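Side-chain contact in Nitrate/nitrite sensor protein NarX (Escherichia coli K12, PDB 3EZI), which senses nitrate and nitrite through its periplasmic domain and, as a membrane histidine kinase, relays the signal to the response regulators NarL and NarP: residues K34-T39 with D63-E68. Residues are numbered along the deposited sequence; the frame is centred on the assembly and turned at random. Where two conformers were deposited one is given.
Sequences KEMEQT and DYWRNE
Trp-65 reaches toward helix 30-40, with its indole edge alongside Met-36 and its six-membered end against Glu-37. A chi1 of -175° sets CG opposite the backbone N and carries the ring between segments 34-39 and 63-68, whose axes come within 11.6 Å. Trp-65 NE1 points at Met-36 SD, 3.4 Å away, in a weak but fairly straight hydrogen bond; the sulfur sits near the ring plane, an edge-on Met-aromatic contact, and Met-36 CE lies 3.8 Å from Trp-65 CD1. On the six-membered ring, Trp-65 CH2 rests 3.5 Å from Glu-37 CB. The extended Glu-37 chain then carries its carboxylate out to Arg-66, whose NH2 meets Glu-37 OE1 at 2.7 Å in a salt bridge, close to the guanidinium plane and on the anti side of the oxygen; NH1 adds a weak second bond. Glu-37 OE2 is met by Lys-34 NZ at 3.3 Å, a salt bridge from above the carboxylate plane. Replacing Glu-37 by alanine is likely to leave Arg-66 and Lys-34 without their shared anion and the guanidinium freer to turn. Inward, Met-36 also touches Leu-19 and Phe-89 of helices 3-22 and 82-99. Buried apolar side chains edged by a salt-bridge network, between segments running roughly antiparallel (148°), join neighbouring helices of an antiparallel helical bundle, here NarX's periplasmic sensor domain.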
loop_
_atom_site.group_PDB
_atom_site.type_symbol
_atom_site.label_atom_id
_atom_site.label_comp_id
_atom_site.label_asym_id
_atom_site.label_seq_id
_atom_site.Cartn_x
_atom_site.Cartn_y
_atom_site.Cartn_z
ATOM N N LYS A 34 4.533 6.346 -8.865
ATOM C CA LYS A 34 3.559 7.438 -8.894
ATOM C C LYS A 34 2.116 6.936 -8.769
ATOM O O LYS A 34 1.283 7.488 -8.035
ATOM C CB LYS A 34 3.725 8.248 -10.198
ATOM C CG LYS A 34 2.775 9.452 -10.254
ATOM C CD LYS A 34 3.048 10.373 -9.076
ATOM C CE LYS A 34 2.145 11.604 -8.978
ATOM N NZ LYS A 34 2.573 12.444 -7.803
ATOM N N GLU A 35 1.814 5.876 -9.499
ATOM C CA GLU A 35 0.488 5.279 -9.470
ATOM C C GLU A 35 0.181 4.791 -8.052
ATOM O O GLU A 35 -0.925 4.994 -7.535
ATOM C CB GLU A 35 0.453 4.100 -10.441
ATOM C CG GLU A 35 -0.921 3.587 -10.798
ATOM C CD GLU A 35 -0.838 2.471 -11.825
ATOM O OE1 GLU A 35 -0.111 2.649 -12.830
ATOM O OE2 GLU A 35 -1.491 1.425 -11.625
ATOM N N MET A 36 1.170 4.176 -7.410
ATOM C CA MET A 36 0.963 3.668 -6.056
ATOM C C MET A 36 0.736 4.818 -5.060
ATOM O O MET A 36 -0.101 4.724 -4.146
ATOM C CB MET A 36 2.155 2.803 -5.669
ATOM C CG MET A 36 1.873 1.907 -4.549
ATOM S SD MET A 36 3.192 0.695 -4.310
ATOM C CE MET A 36 2.465 -0.108 -2.944
ATOM N N GLU A 37 1.454 5.923 -5.243
ATOM C CA GLU A 37 1.251 7.085 -4.357
ATOM C C GLU A 37 -0.188 7.666 -4.491
ATOM O O GLU A 37 -0.863 8.015 -3.481
ATOM C CB GLU A 37 2.271 8.189 -4.702
ATOM C CG GLU A 37 2.167 9.394 -3.792
ATOM C CD GLU A 37 3.097 10.524 -4.194
ATOM O OE1 GLU A 37 3.348 11.402 -3.341
ATOM O OE2 GLU A 37 3.565 10.545 -5.359
ATOM N N GLN A 38 -0.682 7.743 -5.723
ATOM C CA GLN A 38 -2.014 8.301 -5.947
ATOM C C GLN A 38 -3.086 7.429 -5.306
ATOM O O GLN A 38 -4.118 7.930 -4.853
ATOM C CB GLN A 38 -2.318 8.394 -7.453
ATOM C CG GLN A 38 -1.246 9.099 -8.253
ATOM C CD GLN A 38 -1.460 10.597 -8.362
ATOM O OE1 GLN A 38 -1.653 11.279 -7.363
ATOM N NE2 GLN A 38 -1.397 11.118 -9.586
ATOM N N THR A 39 -2.831 6.122 -5.311
ATOM C CA THR A 39 -3.773 5.161 -4.761
ATOM C C THR A 39 -3.739 5.216 -3.227
ATOM O O THR A 39 -4.811 5.245 -2.574
ATOM C CB THR A 39 -3.434 3.717 -5.258
ATOM O OG1 THR A 39 -3.451 3.684 -6.713
ATOM C CG2 THR A 39 -4.522 2.734 -4.755
ATOM N N ASP A 63 2.529 6.174 6.193
ATOM C CA ASP A 63 3.846 6.497 6.768
ATOM C C ASP A 63 4.849 5.386 6.465
ATOM O O ASP A 63 6.000 5.679 6.125
ATOM C CB ASP A 63 3.779 6.665 8.310
ATOM C CG ASP A 63 3.040 7.908 8.742
ATOM O OD1 ASP A 63 2.760 8.787 7.886
ATOM O OD2 ASP A 63 2.746 7.977 9.977
ATOM N N TYR A 64 4.426 4.119 6.608
ATOM C CA TYR A 64 5.324 2.995 6.321
ATOM C C TYR A 64 5.691 3.004 4.825
ATOM O O TYR A 64 6.857 2.827 4.437
ATOM C CB TYR A 64 4.632 1.678 6.711
ATOM C CG TYR A 64 5.468 0.436 6.450
ATOM C CD1 TYR A 64 6.401 0.002 7.386
ATOM C CD2 TYR A 64 5.305 -0.305 5.286
ATOM C CE1 TYR A 64 7.144 -1.146 7.179
ATOM C CE2 TYR A 64 6.048 -1.454 5.061
ATOM C CZ TYR A 64 6.964 -1.864 6.021
ATOM O OH TYR A 64 7.690 -3.024 5.819
ATOM N N TRP A 65 4.694 3.209 3.973
ATOM C CA TRP A 65 4.971 3.253 2.544
ATOM C C TRP A 65 6.068 4.298 2.217
ATOM O O TRP A 65 7.043 4.021 1.509
ATOM C CB TRP A 65 3.668 3.626 1.816
ATOM C CG TRP A 65 3.775 3.598 0.310
ATOM C CD1 TRP A 65 3.729 2.487 -0.510
ATOM C CD2 TRP A 65 4.012 4.722 -0.542
ATOM N NE1 TRP A 65 3.934 2.871 -1.831
ATOM C CE2 TRP A 65 4.119 4.231 -1.873
ATOM C CE3 TRP A 65 4.149 6.102 -0.311
ATOM C CZ2 TRP A 65 4.362 5.078 -2.964
ATOM C CZ3 TRP A 65 4.387 6.940 -1.394
ATOM C CH2 TRP A 65 4.497 6.424 -2.704
ATOM N N ARG A 66 5.874 5.526 2.681
ATOM C CA ARG A 66 6.836 6.593 2.385
ATOM C C ARG A 66 8.200 6.511 3.081
ATOM O O ARG A 66 9.241 6.810 2.483
ATOM C CB ARG A 66 6.225 7.966 2.743
ATOM C CG ARG A 66 5.980 8.860 1.533
ATOM C CD ARG A 66 5.582 10.262 1.931
ATOM N NE ARG A 66 4.424 10.775 1.188
ATOM C CZ ARG A 66 4.387 10.992 -0.120
ATOM N NH1 ARG A 66 5.437 10.747 -0.878
ATOM N NH2 ARG A 66 3.274 11.468 -0.656
ATOM N N ASN A 67 8.193 6.123 4.354
ATOM C CA ASN A 67 9.427 6.127 5.139
ATOM C C ASN A 67 10.205 4.840 5.223
ATOM O O ASN A 67 11.367 4.841 5.633
ATOM C CB ASN A 67 9.103 6.599 6.557
ATOM C CG ASN A 67 8.382 7.930 6.575
ATOM O OD1 ASN A 67 8.493 8.711 5.637
ATOM N ND2 ASN A 67 7.659 8.197 7.648
ATOM N N GLU A 68 9.598 3.720 4.835
ATOM C CA GLU A 68 10.297 2.452 4.939
ATOM C C GLU A 68 10.287 1.609 3.677
ATOM O O GLU A 68 11.330 1.106 3.212
ATOM C CB GLU A 68 9.706 1.644 6.136
ATOM C CG GLU A 68 10.089 2.257 7.524
ATOM C CD GLU A 68 9.388 1.620 8.743
ATOM O OE1 GLU A 68 9.558 0.433 8.973
ATOM O OE2 GLU A 68 8.651 2.323 9.466
#